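Local coordinates for protein putative uronate isomerase (Thermotoga maritima, PDB 4NAR) that may act as a lactate racemase-type isomerase, although its true substrate is not established, at residues A[42-47]-A[223-228]; A[72-77]-A[311-316]; A[111-116]-A[204-209]; A[357-362]-A[370-375]. All blocks are in the same frame, centred on the assembly; numbering follows the deposited sequence.

Interaction 1: residues A[42-47]-A[223-228]; sequences VDFTHL and MVYEEE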
loop_
_atom_site.group_PDB
_atom_site.type_symbol
_atom_site.label_atom_id
_atom_site.label_comp_id
_atom_site.label_asym_id
_atom_site.label_seq_id
_atom_site.Cartn_x
_atom_site.Cartn_y
_atom_site.Cartn_z
ATOM N N VAL A 42 4.080 8.941 2.490
ATOM C CA VAL A 42 4.323 10.221 3.150
ATOM C C VAL A 42 3.592 10.220 4.499
ATOM O O VAL A 42 2.352 10.276 4.557
ATOM C CB VAL A 42 3.894 11.416 2.255
ATOM C CG1 VAL A 42 4.427 12.748 2.815
ATOM C CG2 VAL A 42 4.408 11.201 0.829
ATOM N N ASP A 43 4.369 10.141 5.580
ATOM C CA ASP A 43 3.826 9.993 6.924
ATOM C C ASP A 43 4.782 10.626 7.928
ATOM O O ASP A 43 5.715 11.333 7.530
ATOM C CB ASP A 43 3.576 8.505 7.248
ATOM C CG ASP A 43 4.841 7.622 7.087
ATOM O OD1 ASP A 43 5.977 8.037 7.461
ATOM O OD2 ASP A 43 4.687 6.474 6.595
ATOM N N PHE A 44 4.587 10.357 9.220
ATOM C CA PHE A 44 5.483 10.938 10.224
ATOM C C PHE A 44 6.450 9.931 10.886
ATOM O O PHE A 44 6.869 10.111 12.050
ATOM C CB PHE A 44 4.715 11.793 11.257
ATOM C CG PHE A 44 3.633 11.046 12.005
ATOM C CD1 PHE A 44 3.859 10.549 13.286
ATOM C CD2 PHE A 44 2.387 10.853 11.436
ATOM C CE1 PHE A 44 2.846 9.869 13.974
ATOM C CE2 PHE A 44 1.378 10.175 12.116
ATOM C CZ PHE A 44 1.606 9.688 13.383
ATOM N N THR A 45 6.823 8.899 10.125
ATOM C CA THR A 45 7.809 7.921 10.582
ATOM C C THR A 45 9.019 8.575 11.247
ATOM O O THR A 45 9.447 8.156 12.331
ATOM C CB THR A 45 8.344 7.050 9.433
ATOM O OG1 THR A 45 7.263 6.328 8.818
ATOM C CG2 THR A 45 9.410 6.090 9.955
ATOM N N HIS A 46 9.548 9.607 10.595
ATOM C CA HIS A 46 10.755 10.286 11.064
ATOM C C HIS A 46 10.661 10.762 12.521
ATOM O O HIS A 46 11.651 10.696 13.251
ATOM C CB HIS A 46 11.150 11.432 10.116
ATOM C CG HIS A 46 10.188 12.588 10.098
ATOM N ND1 HIS A 46 10.528 13.839 10.555
ATOM C CD2 HIS A 46 8.910 12.675 9.644
ATOM C CE1 HIS A 46 9.494 14.659 10.398
ATOM N NE2 HIS A 46 8.507 13.979 9.850
ATOM N N LEU A 47 9.472 11.207 12.943
ATOM C CA LEU A 47 9.245 11.589 14.333
ATOM C C LEU A 47 9.247 10.367 15.249
ATOM O O LEU A 47 9.643 10.453 16.410
ATOM C CB LEU A 47 7.914 12.344 14.502
ATOM C CG LEU A 47 7.687 13.738 13.888
ATOM C CD1 LEU A 47 6.247 14.200 14.146
ATOM C CD2 LEU A 47 8.674 14.777 14.414
HETATM N N MSE A 223 0.212 4.443 12.820
HETATM C CA MSE A 223 0.004 5.871 12.632
HETATM C C MSE A 223 -1.293 6.175 11.893
HETATM O O MSE A 223 -1.724 5.414 11.018
HETATM C CB MSE A 223 1.149 6.450 11.806
HETATM C CG MSE A 223 2.517 6.440 12.484
HETATM SE SE MSE A 223 3.885 7.007 11.209
HETATM C CE MSE A 223 3.660 5.657 9.829
ATOM N N VAL A 224 -1.903 7.307 12.232
ATOM C CA VAL A 224 -2.973 7.877 11.417
ATOM C C VAL A 224 -2.687 9.378 11.254
ATOM O O VAL A 224 -2.253 10.049 12.208
ATOM C CB VAL A 224 -4.374 7.633 12.036
ATOM C CG1 VAL A 224 -5.470 8.065 11.076
ATOM C CG2 VAL A 224 -4.556 6.168 12.395
ATOM N N TYR A 225 -2.915 9.909 10.055
ATOM C CA TYR A 225 -2.567 11.294 9.777
ATOM C C TYR A 225 -3.413 11.866 8.644
ATOM O O TYR A 225 -4.043 11.137 7.868
ATOM C CB TYR A 225 -1.091 11.409 9.393
ATOM C CG TYR A 225 -0.710 10.343 8.397
ATOM C CD1 TYR A 225 -0.251 9.107 8.835
ATOM C CD2 TYR A 225 -0.836 10.551 7.019
ATOM C CE1 TYR A 225 0.076 8.099 7.933
ATOM C CE2 TYR A 225 -0.501 9.546 6.103
ATOM C CZ TYR A 225 -0.051 8.322 6.571
ATOM O OH TYR A 225 0.288 7.307 5.697
ATOM N N GLU A 226 -3.407 13.192 8.558
ATOM C CA GLU A 226 -3.960 13.885 7.406
ATOM C C GLU A 226 -2.824 14.415 6.550
ATOM O O GLU A 226 -1.711 14.642 7.043
ATOM C CB GLU A 226 -4.841 15.046 7.844
ATOM C CG GLU A 226 -6.126 14.612 8.492
ATOM C CD GLU A 226 -6.623 15.638 9.486
ATOM O OE1 GLU A 226 -5.897 16.636 9.733
ATOM O OE2 GLU A 226 -7.737 15.444 10.020
ATOM N N GLU A 227 -3.116 14.610 5.267
ATOM C CA GLU A 227 -2.189 15.286 4.376
ATOM C C GLU A 227 -2.906 16.431 3.673
ATOM O O GLU A 227 -3.820 16.205 2.872
ATOM C CB GLU A 227 -1.604 14.319 3.348
ATOM C CG GLU A 227 -0.678 15.010 2.370
ATOM C CD GLU A 227 0.277 14.044 1.700
ATOM O OE1 GLU A 227 0.129 12.812 1.924
ATOM O OE2 GLU A 227 1.173 14.524 0.958
ATOM N N GLU A 228 -2.509 17.660 3.985
ATOM C CA GLU A 228 -3.067 18.816 3.295
ATOM C C GLU A 228 -1.996 19.412 2.379
ATOM O O GLU A 228 -1.998 19.188 1.159
ATOM C CB GLU A 228 -3.569 19.853 4.303
ATOM C CG GLU A 228 -4.759 19.380 5.137
ATOM C CD GLU A 228 -5.466 20.530 5.851
ATOM O OE1 GLU A 228 -5.334 20.622 7.092
ATOM O OE2 GLU A 228 -6.152 21.340 5.173
HETATM O O HOH W 1 2.103 5.011 6.471
#
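Over one face of the F44 ring sits the selenium of selenomethionine M223, whose SE lies 3.9 Å from the ring centroid and only 1° off the ring normal: a Met-aromatic contact. M223 CG approaches the same ring near CZ (3.5 Å), while V224 O comes to the ring edge 3.6 Å from CE2. The Y225 ring is covered on one face by D43, whose CA stands 4.3 Å from its centroid in a CH-pi contact; D43 CB also touches CE1. M223 reaches both F44 and D43 because its chain bends at chi3 (-59°), which brings CE to 3.5 Å from D43 OD2. The carboxylate of D43 closes an Asx turn ahead of helix 45-58: OD1 accepts from T45 N (2.9 Å) and from T45 OG1, both from the same face of the carboxylate plane. OD2 accepts from water 1, which also bonds to Y225 OH at 3.0 Å, and T37 is a further partner of OD2. The contact thus packs the loop before helix 45-58 against strand 217-227 of the mixed sheet. No direct hydrogen bond crosses it; aromatic faces supply the packing, and a buried carboxylate is satisfied by its own turn, one water and T37.

Interaction 2: residues A[72-77]-A[311-316]; sequences THRTMK and IKRFHS. With SO4 (sulfate ion), chain B.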
loop_
_atom_site.group_PDB
_atom_site.type_symbol
_atom_site.label_atom_id
_atom_site.label_comp_id
_atom_site.label_asym_id
_atom_site.label_seq_id
_atom_site.Cartn_x
_atom_site.Cartn_y
_atom_site.Cartn_z
ATOM N N THR A 72 6.447 -5.042 -3.537
ATOM C CA THR A 72 7.136 -5.194 -4.830
ATOM C C THR A 72 7.905 -3.941 -5.275
ATOM O O THR A 72 8.553 -3.960 -6.329
ATOM C CB THR A 72 6.167 -5.572 -5.980
ATOM O OG1 THR A 72 5.138 -4.586 -6.080
ATOM C CG2 THR A 72 5.534 -6.945 -5.750
ATOM N N HIS A 73 7.826 -2.863 -4.486
ATOM C CA HIS A 73 8.444 -1.583 -4.859
ATOM C C HIS A 73 9.970 -1.629 -4.917
ATOM O O HIS A 73 10.597 -2.518 -4.329
ATOM C CB HIS A 73 8.049 -0.469 -3.888
ATOM C CG HIS A 73 6.576 -0.272 -3.753
ATOM N ND1 HIS A 73 6.029 0.546 -2.785
ATOM C CD2 HIS A 73 5.536 -0.793 -4.444
ATOM C CE1 HIS A 73 4.710 0.527 -2.895
ATOM N NE2 HIS A 73 4.386 -0.279 -3.892
ATOM N N ARG A 74 10.559 -0.639 -5.592
ATOM C CA ARG A 74 12.017 -0.574 -5.774
ATOM C C ARG A 74 12.756 -0.487 -4.441
ATOM O O ARG A 74 12.172 -0.118 -3.409
ATOM C CB ARG A 74 12.436 0.608 -6.674
ATOM C CG ARG A 74 12.052 2.018 -6.148
ATOM C CD ARG A 74 12.821 3.121 -6.920
ATOM N NE ARG A 74 12.530 4.481 -6.457
ATOM C CZ ARG A 74 13.133 5.072 -5.421
ATOM N NH1 ARG A 74 14.059 4.417 -4.724
ATOM N NH2 ARG A 74 12.802 6.319 -5.071
ATOM N N THR A 75 14.038 -0.838 -4.466
ATOM C CA THR A 75 14.894 -0.653 -3.313
ATOM C C THR A 75 15.102 0.834 -3.093
ATOM O O THR A 75 15.014 1.640 -4.032
ATOM C CB THR A 75 16.274 -1.303 -3.523
ATOM O OG1 THR A 75 16.820 -0.852 -4.775
ATOM C CG2 THR A 75 16.145 -2.813 -3.544
HETATM N N MSE A 76 15.383 1.192 -1.845
HETATM C CA MSE A 76 15.681 2.572 -1.505
HETATM C C MSE A 76 17.171 2.828 -1.385
HETATM O O MSE A 76 17.935 1.952 -0.954
HETATM C CB MSE A 76 14.981 2.975 -0.213
HETATM C CG MSE A 76 13.669 3.693 -0.490
HETATM SE SE MSE A 76 12.521 3.591 1.036
HETATM C CE MSE A 76 13.318 4.893 2.199
ATOM N N LYS A 77 17.566 4.030 -1.786
ATOM C CA LYS A 77 18.904 4.520 -1.519
ATOM C C LYS A 77 19.090 4.818 -0.018
ATOM O O LYS A 77 18.126 5.139 0.694
ATOM C CB LYS A 77 19.151 5.770 -2.360
ATOM C CG LYS A 77 18.998 5.519 -3.851
ATOM C CD LYS A 77 20.371 5.349 -4.502
ATOM C CE LYS A 77 20.295 4.633 -5.850
ATOM N NZ LYS A 77 20.126 3.152 -5.668
ATOM N N ILE A 311 6.531 10.764 -14.214
ATOM C CA ILE A 311 6.474 9.313 -14.336
ATOM C C ILE A 311 6.791 8.854 -15.762
ATOM O O ILE A 311 6.297 9.442 -16.741
ATOM C CB ILE A 311 5.102 8.767 -13.885
ATOM C CG1 ILE A 311 4.940 8.951 -12.372
ATOM C CG2 ILE A 311 4.931 7.282 -14.265
ATOM C CD1 ILE A 311 3.628 8.405 -11.834
ATOM N N LYS A 312 7.611 7.807 -15.868
ATOM C CA LYS A 312 8.010 7.287 -17.174
ATOM C C LYS A 312 8.009 5.748 -17.252
ATOM O O LYS A 312 8.500 5.172 -18.227
ATOM C CB LYS A 312 9.373 7.876 -17.597
ATOM C CG LYS A 312 10.380 8.011 -16.457
ATOM C CD LYS A 312 11.672 8.715 -16.912
ATOM C CE LYS A 312 12.764 8.675 -15.818
ATOM N NZ LYS A 312 13.947 7.818 -16.190
ATOM N N ARG A 313 7.445 5.090 -16.238
ATOM C CA ARG A 313 7.371 3.624 -16.224
ATOM C C ARG A 313 6.110 3.112 -15.503
ATOM O O ARG A 313 5.433 3.863 -14.794
ATOM C CB ARG A 313 8.618 3.036 -15.565
ATOM C CG ARG A 313 8.514 3.040 -14.044
ATOM C CD ARG A 313 9.884 2.955 -13.411
ATOM N NE ARG A 313 9.820 2.865 -11.951
ATOM C CZ ARG A 313 10.448 3.695 -11.114
ATOM N NH1 ARG A 313 11.178 4.701 -11.596
ATOM N NH2 ARG A 313 10.340 3.523 -9.794
ATOM N N PHE A 314 5.792 1.836 -15.694
ATOM C CA PHE A 314 4.623 1.253 -15.052
ATOM C C PHE A 314 4.997 0.579 -13.735
ATOM O O PHE A 314 4.255 0.671 -12.744
ATOM C CB PHE A 314 3.931 0.259 -15.985
ATOM C CG PHE A 314 3.379 0.894 -17.221
ATOM C CD1 PHE A 314 2.079 1.408 -17.232
ATOM C CD2 PHE A 314 4.170 1.019 -18.365
ATOM C CE1 PHE A 314 1.570 2.030 -18.377
ATOM C CE2 PHE A 314 3.671 1.625 -19.519
ATOM C CZ PHE A 314 2.369 2.135 -19.524
ATOM N N HIS A 315 6.133 -0.113 -13.740
ATOM C CA HIS A 315 6.655 -0.753 -12.532
ATOM C C HIS A 315 8.173 -0.667 -12.625
ATOM O O HIS A 315 8.703 -0.590 -13.736
ATOM C CB HIS A 315 6.198 -2.218 -12.456
ATOM C CG HIS A 315 6.288 -2.813 -11.082
ATOM N ND1 HIS A 315 7.476 -3.258 -10.530
ATOM C CD2 HIS A 315 5.331 -3.046 -10.148
ATOM C CE1 HIS A 315 7.245 -3.734 -9.317
ATOM N NE2 HIS A 315 5.950 -3.620 -9.062
ATOM N N SER A 316 8.875 -0.665 -11.489
ATOM C CA SER A 316 10.339 -0.552 -11.533
ATOM C C SER A 316 11.013 -1.907 -11.789
ATOM O O SER A 316 12.130 -1.971 -12.322
ATOM C CB SER A 316 10.893 0.114 -10.268
ATOM O OG SER A 316 10.438 -0.542 -9.088
HETATM S S SO4 B . 2.484 -4.566 -3.808
HETATM O O1 SO4 B . 1.538 -5.286 -2.938
HETATM O O2 SO4 B . 3.702 -4.256 -3.041
HETATM O O3 SO4 B . 2.801 -5.403 -4.975
HETATM O O4 SO4 B . 1.863 -3.308 -4.274
HETATM O O HOH W 2 10.670 -3.416 -8.034
HETATM O O HOH W 3 8.877 1.509 -6.750
#
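H315 NE2 donates to T72 OG1 at 3.2 Å, with the hydroxyl only 3° out of the imidazole plane. The histidine CG stands anti to the backbone N (chi1 -161°), and the ring beyond it meets the threonine side chain at its edge; ND1 is bonded to N317 N. T72 OG1 in turn donates to sulfate O3 at 2.7 Å, while T72 N donates to O2 at 2.9 Å, so one residue grips the anion twice. H180, W283 and N348 complete that site; the sulfate probably comes from the crystallisation liquor, though such ions often mark pockets. Further along, S316 OG packs 3.3 Å from R74 CB, and water 2 links the hydroxyl to T72 O. R74 and R313 both run extended from CG to NE and cross at about a right angle, their guanidinium planes 69° apart. R74 NE and R313 NH2 are 4.1 Å from each other, a like-charge approach that D280, salt-bridged to both, probably eases; R313 NE is salt-bridged to E281. The two loops meet where residues 72-77 lead into helix 78-85 and residues 311-316 into helix 318-327, with M320 of the latter touching T72 and H315 and W283 of helix 282-285 packing on T72.

Interaction 3: residues A[111-116]-A[204-209]; sequences GTLPAG and NRASEM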
loop_
_atom_site.group_PDB
_atom_site.type_symbol
_atom_site.label_atom_id
_atom_site.label_comp_id
_atom_site.label_asym_id
_atom_site.label_seq_id
_atom_site.Cartn_x
_atom_site.Cartn_y
_atom_site.Cartn_z
ATOM N N GLY A 111 5.251 -21.604 6.833
ATOM C CA GLY A 111 4.127 -22.527 6.757
ATOM C C GLY A 111 3.243 -22.231 5.561
ATOM O O GLY A 111 3.550 -21.329 4.779
ATOM N N THR A 112 2.153 -22.979 5.405
ATOM C CA THR A 112 1.265 -22.789 4.261
ATOM C C THR A 112 -0.140 -22.388 4.687
ATOM O O THR A 112 -0.585 -22.738 5.780
ATOM C CB THR A 112 1.134 -24.074 3.398
ATOM O OG1 THR A 112 0.870 -25.188 4.249
ATOM C CG2 THR A 112 2.406 -24.368 2.617
ATOM N N LEU A 113 -0.829 -21.644 3.820
ATOM C CA LEU A 113 -2.279 -21.528 3.893
ATOM C C LEU A 113 -2.880 -22.790 3.256
ATOM O O LEU A 113 -2.467 -23.189 2.168
ATOM C CB LEU A 113 -2.764 -20.273 3.148
ATOM C CG LEU A 113 -2.292 -18.916 3.697
ATOM C CD1 LEU A 113 -2.831 -17.758 2.861
ATOM C CD2 LEU A 113 -2.708 -18.744 5.152
ATOM N N PRO A 114 -3.844 -23.436 3.937
ATOM C CA PRO A 114 -4.505 -24.626 3.373
ATOM C C PRO A 114 -5.376 -24.325 2.145
ATOM O O PRO A 114 -5.972 -23.244 2.048
ATOM C CB PRO A 114 -5.376 -25.140 4.535
ATOM C CG PRO A 114 -5.557 -23.944 5.444
ATOM C CD PRO A 114 -4.262 -23.175 5.328
ATOM N N ALA A 115 -5.451 -25.292 1.235
ATOM C CA ALA A 115 -6.120 -25.136 -0.054
ATOM C C ALA A 115 -7.586 -24.756 0.070
ATOM O O ALA A 115 -8.083 -23.943 -0.719
ATOM C CB ALA A 115 -5.977 -26.420 -0.882
ATOM N N GLY A 116 -8.275 -25.355 1.042
ATOM C CA GLY A 116 -9.683 -25.069 1.265
ATOM C C GLY A 116 -9.948 -23.592 1.510
ATOM O O GLY A 116 -10.786 -22.967 0.843
ATOM N N ASN A 204 -4.292 -11.872 7.879
ATOM C CA ASN A 204 -4.343 -12.204 9.302
ATOM C C ASN A 204 -4.032 -13.676 9.541
ATOM O O ASN A 204 -3.308 -14.026 10.480
ATOM C CB ASN A 204 -5.707 -11.870 9.901
ATOM C CG ASN A 204 -5.977 -10.362 9.970
ATOM O OD1 ASN A 204 -5.087 -9.525 9.698
ATOM N ND2 ASN A 204 -7.215 -10.009 10.353
ATOM N N ARG A 205 -4.571 -14.535 8.681
ATOM C CA ARG A 205 -4.373 -15.977 8.828
ATOM C C ARG A 205 -2.900 -16.331 8.689
ATOM O O ARG A 205 -2.348 -17.059 9.514
ATOM C CB ARG A 205 -5.234 -16.749 7.820
ATOM C CG ARG A 205 -4.991 -18.259 7.780
ATOM C CD ARG A 205 -5.233 -18.934 9.127
ATOM N NE ARG A 205 -5.053 -20.391 9.061
ATOM C CZ ARG A 205 -4.081 -21.057 9.690
ATOM N NH1 ARG A 205 -3.195 -20.396 10.447
ATOM N NH2 ARG A 205 -3.993 -22.383 9.572
ATOM N N ALA A 206 -2.250 -15.777 7.671
ATOM C CA ALA A 206 -0.830 -16.027 7.440
ATOM C C ALA A 206 0.068 -15.442 8.553
ATOM O O ALA A 206 1.063 -16.061 8.972
ATOM C CB ALA A 206 -0.446 -15.473 6.108
ATOM N N SER A 207 -0.298 -14.259 9.042
ATOM C CA SER A 207 0.511 -13.574 10.044
ATOM C C SER A 207 0.551 -14.326 11.359
ATOM O O SER A 207 1.520 -14.210 12.114
ATOM C CB SER A 207 0.004 -12.155 10.287
ATOM O OG SER A 207 0.026 -11.431 9.073
ATOM N N GLU A 208 -0.514 -15.071 11.643
ATOM C CA GLU A 208 -0.559 -15.898 12.839
ATOM C C GLU A 208 0.647 -16.833 12.885
ATOM O O GLU A 208 1.347 -16.920 13.897
ATOM C CB GLU A 208 -1.828 -16.728 12.843
ATOM C CG GLU A 208 -2.908 -16.172 13.738
ATOM C CD GLU A 208 -4.000 -17.191 14.004
ATOM O OE1 GLU A 208 -4.804 -17.476 13.076
ATOM O OE2 GLU A 208 -4.040 -17.717 15.143
HETATM N N MSE A 209 0.891 -17.522 11.774
HETATM C CA MSE A 209 2.003 -18.467 11.695
HETATM C C MSE A 209 3.356 -17.751 11.802
HETATM O O MSE A 209 4.339 -18.308 12.308
HETATM C CB MSE A 209 1.923 -19.265 10.393
HETATM C CG MSE A 209 1.121 -20.558 10.494
HETATM SE SE MSE A 209 0.872 -21.306 8.705
HETATM C CE MSE A 209 -0.450 -20.019 8.074
#
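T112 O is touched by the end of selenomethionine M209, whose SE and CE each lie 3.6 Å from it, in van der Waals contact and not in a hydrogen bond. The motif is a helix packed on a two-stranded antiparallel sheet: helix 198-213 runs nearly antiparallel to strand 107-113, the short segments having their axes 8.8 Å apart at closest and their directions 164° apart. The strand pairs with strand 130-135, whose I132 touches L113, A206 and M209 and so extends the apolar patch. No hydrogen bond joins the two segments. L113 does the reaching from the strand, with CG anti to the carbonyl carbon (chi1 -63°). Its CD2 meets three helix residues: R205 CG at 3.5 Å, M209 CE at 3.9 Å and A206 CB at 4.1 Å. Towards R205 it slides past the aliphatic part of the arginine in the opposite direction, whereas it lies at a slant to M209. R205 turns at chi2 (59°), and its guanidinium comes near P114, the N-cap residue of helix 115-121; F117 of that helix also touches R205. This is plain structural packing, joining a small peripheral sheet and the turn into a helix to one long helix. At its other end G111 offers bare backbone to the selenium, CA lying 4.0 Å from M209 SE.

Interaction 4: residues A[357-362]-A[370-375]; sequences RGAGTF and EFEFDV
R357 ends helix 347-357, and the chain turns at G358 (phi 85°) into an antiparallel hairpin in which G360 faces F371 as a non-hydrogen-bonded pair and T361 faces E370 as a hydrogen-bonded one. T361 N donates to E370 O at 2.8 Å and E370 N returns a bond to T361 O; beyond them E372 N donates to A359 O at 3.1 Å. On the T361 and E370 face the two side chains lie side by side, with OG1 of T361 3.6 Å from E370 CB. The larger arrangement belongs to R357. Its CG, anti to the backbone N (chi1 -163°), lies 3.3 Å from F371 CE2; the chain then bends at chi2 (63°), and further out the guanidinium lies flat over the phenyl ring. The centres are 3.8 Å apart and the planes nearly parallel, a cation-pi stack offset toward the rim. NH1 donates almost straight to F373 O at 2.8 Å, in the guanidinium plane, and V375 N lies over the face opposite the phenyl ring. D374 OD2 forms a long salt bridge with NH2, 3.9 Å away and well out of plane, so charge alone links them. F373 turns its ring toward the helix end, CZ touching G358 CA, and water 4 lies over that ring while accepting from F373 N. The buried cation is therefore held by an aromatic face, a carbonyl and a distant carboxylate, a mixture that probably stabilises its positive charge while tying the helix end to strand 373-379.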
loop_
_atom_site.group_PDB
_atom_site.type_symbol
_atom_site.label_atom_id
_atom_site.label_comp_id
_atom_site.label_asym_id
_atom_site.label_seq_id
_atom_site.Cartn_x
_atom_site.Cartn_y
_atom_site.Cartn_z
ATOM N N ARG A 357 -8.140 0.052 -14.429
ATOM C CA ARG A 357 -9.084 0.282 -15.526
ATOM C C ARG A 357 -10.525 0.502 -15.048
ATOM O O ARG A 357 -11.281 1.285 -15.648
ATOM C CB ARG A 357 -9.029 -0.831 -16.584
ATOM C CG ARG A 357 -9.683 -0.406 -17.887
ATOM C CD ARG A 357 -8.916 0.777 -18.508
ATOM N NE ARG A 357 -9.606 1.443 -19.624
ATOM C CZ ARG A 357 -10.597 2.331 -19.483
ATOM N NH1 ARG A 357 -11.057 2.661 -18.269
ATOM N NH2 ARG A 357 -11.143 2.893 -20.561
ATOM N N GLY A 358 -10.894 -0.174 -13.962
ATOM C CA GLY A 358 -12.226 -0.028 -13.406
ATOM C C GLY A 358 -13.277 -0.921 -14.052
ATOM O O GLY A 358 -12.961 -1.827 -14.840
ATOM N N ALA A 359 -14.536 -0.656 -13.717
ATOM C CA ALA A 359 -15.669 -1.429 -14.214
ATOM C C ALA A 359 -15.786 -1.354 -15.732
ATOM O O ALA A 359 -15.435 -0.340 -16.344
ATOM C CB ALA A 359 -16.967 -0.937 -13.572
ATOM N N GLY A 360 -16.299 -2.431 -16.322
ATOM C CA GLY A 360 -16.521 -2.495 -17.755
ATOM C C GLY A 360 -17.196 -3.801 -18.131
ATOM O O GLY A 360 -17.385 -4.676 -17.278
ATOM N N THR A 361 -17.570 -3.934 -19.400
ATOM C CA THR A 361 -18.161 -5.176 -19.897
ATOM C C THR A 361 -17.302 -5.813 -20.969
ATOM O O THR A 361 -16.612 -5.128 -21.739
ATOM C CB THR A 361 -19.563 -4.956 -20.492
ATOM O OG1 THR A 361 -19.538 -3.797 -21.338
ATOM C CG2 THR A 361 -20.604 -4.772 -19.381
ATOM N N PHE A 362 -17.367 -7.134 -21.022
ATOM C CA PHE A 362 -16.646 -7.891 -22.023
ATOM C C PHE A 362 -17.607 -8.842 -22.731
ATOM O O PHE A 362 -18.128 -9.776 -22.115
ATOM C CB PHE A 362 -15.517 -8.672 -21.357
ATOM C CG PHE A 362 -14.695 -9.491 -22.310
ATOM C CD1 PHE A 362 -13.995 -8.882 -23.342
ATOM C CD2 PHE A 362 -14.601 -10.867 -22.159
ATOM C CE1 PHE A 362 -13.217 -9.630 -24.216
ATOM C CE2 PHE A 362 -13.823 -11.626 -23.040
ATOM C CZ PHE A 362 -13.127 -11.004 -24.068
ATOM N N GLU A 370 -16.467 -2.281 -23.240
ATOM C CA GLU A 370 -17.003 -0.954 -22.985
ATOM C C GLU A 370 -16.659 -0.670 -21.536
ATOM O O GLU A 370 -16.633 -1.596 -20.725
ATOM C CB GLU A 370 -18.522 -0.923 -23.175
ATOM C CG GLU A 370 -18.995 -1.280 -24.591
ATOM C CD GLU A 370 -20.500 -1.069 -24.768
ATOM O OE1 GLU A 370 -21.138 -0.523 -23.836
ATOM O OE2 GLU A 370 -21.044 -1.444 -25.832
ATOM N N PHE A 371 -16.397 0.595 -21.203
ATOM C CA PHE A 371 -15.936 0.941 -19.856
ATOM C C PHE A 371 -16.800 2.011 -19.214
ATOM O O PHE A 371 -17.274 2.924 -19.896
ATOM C CB PHE A 371 -14.475 1.415 -19.889
ATOM C CG PHE A 371 -13.500 0.343 -20.293
ATOM C CD1 PHE A 371 -13.019 0.266 -21.600
ATOM C CD2 PHE A 371 -13.074 -0.611 -19.371
ATOM C CE1 PHE A 371 -12.116 -0.742 -21.977
ATOM C CE2 PHE A 371 -12.173 -1.630 -19.742
ATOM C CZ PHE A 371 -11.695 -1.693 -21.044
ATOM N N GLU A 372 -16.977 1.917 -17.901
ATOM C CA GLU A 372 -17.745 2.919 -17.176
ATOM C C GLU A 372 -17.100 4.313 -17.215
ATOM O O GLU A 372 -17.808 5.323 -17.265
ATOM C CB GLU A 372 -17.991 2.472 -15.737
ATOM C CG GLU A 372 -19.279 1.656 -15.563
ATOM C CD GLU A 372 -20.523 2.537 -15.536
ATOM O OE1 GLU A 372 -20.430 3.690 -15.044
ATOM O OE2 GLU A 372 -21.593 2.079 -15.998
ATOM N N PHE A 373 -15.768 4.368 -17.187
ATOM C CA PHE A 373 -15.067 5.650 -17.276
ATOM C C PHE A 373 -13.752 5.527 -18.045
ATOM O O PHE A 373 -13.293 4.420 -18.320
ATOM C CB PHE A 373 -14.852 6.276 -15.881
ATOM C CG PHE A 373 -14.197 5.352 -14.881
ATOM C CD1 PHE A 373 -14.964 4.703 -13.912
ATOM C CD2 PHE A 373 -12.819 5.129 -14.909
ATOM C CE1 PHE A 373 -14.377 3.848 -12.988
ATOM C CE2 PHE A 373 -12.214 4.265 -13.983
ATOM C CZ PHE A 373 -12.999 3.628 -13.018
ATOM N N ASP A 374 -13.152 6.660 -18.396
ATOM C CA ASP A 374 -11.856 6.663 -19.083
ATOM C C ASP A 374 -10.722 6.981 -18.091
ATOM O O ASP A 374 -10.909 7.752 -17.154
ATOM C CB ASP A 374 -11.856 7.683 -20.224
ATOM C CG ASP A 374 -10.741 7.435 -21.252
ATOM O OD1 ASP A 374 -10.721 8.138 -22.294
ATOM O OD2 ASP A 374 -9.888 6.542 -21.031
ATOM N N VAL A 375 -9.563 6.364 -18.286
ATOM C CA VAL A 375 -8.383 6.639 -17.460
ATOM C C VAL A 375 -7.275 7.196 -18.336
ATOM O O VAL A 375 -6.827 6.539 -19.291
ATOM C CB VAL A 375 -7.827 5.361 -16.781
ATOM C CG1 VAL A 375 -6.562 5.701 -15.977
ATOM C CG2 VAL A 375 -8.896 4.697 -15.919
HETATM O O HOH W 4 -14.102 1.878 -16.195
#

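How the interactions relate
Interaction 1 is the buried one, packing aromatic faces and selenium against strand 217-227 of the mixed sheet, whereas interaction 2, at a similar depth, is partly buried and works through hydroxyls, histidine, waters and an anion. Interactions 3 and 4 lie further from the chain centre: the former mainly apolar, with no hydrogen bond across it, the latter combining hairpin bonds with a stacked cation. Several elements are linked in sequence or lie side by side. Helix 198-213 of interaction 3 is followed directly by the strand of interaction 1. Residues 72-77 of interaction 2 lead into helix 78-85, which packs on D43 and T45. Strand 302-308, beside strand 373-379 of interaction 4, precedes residues 311-316. None of the four contacts touches another.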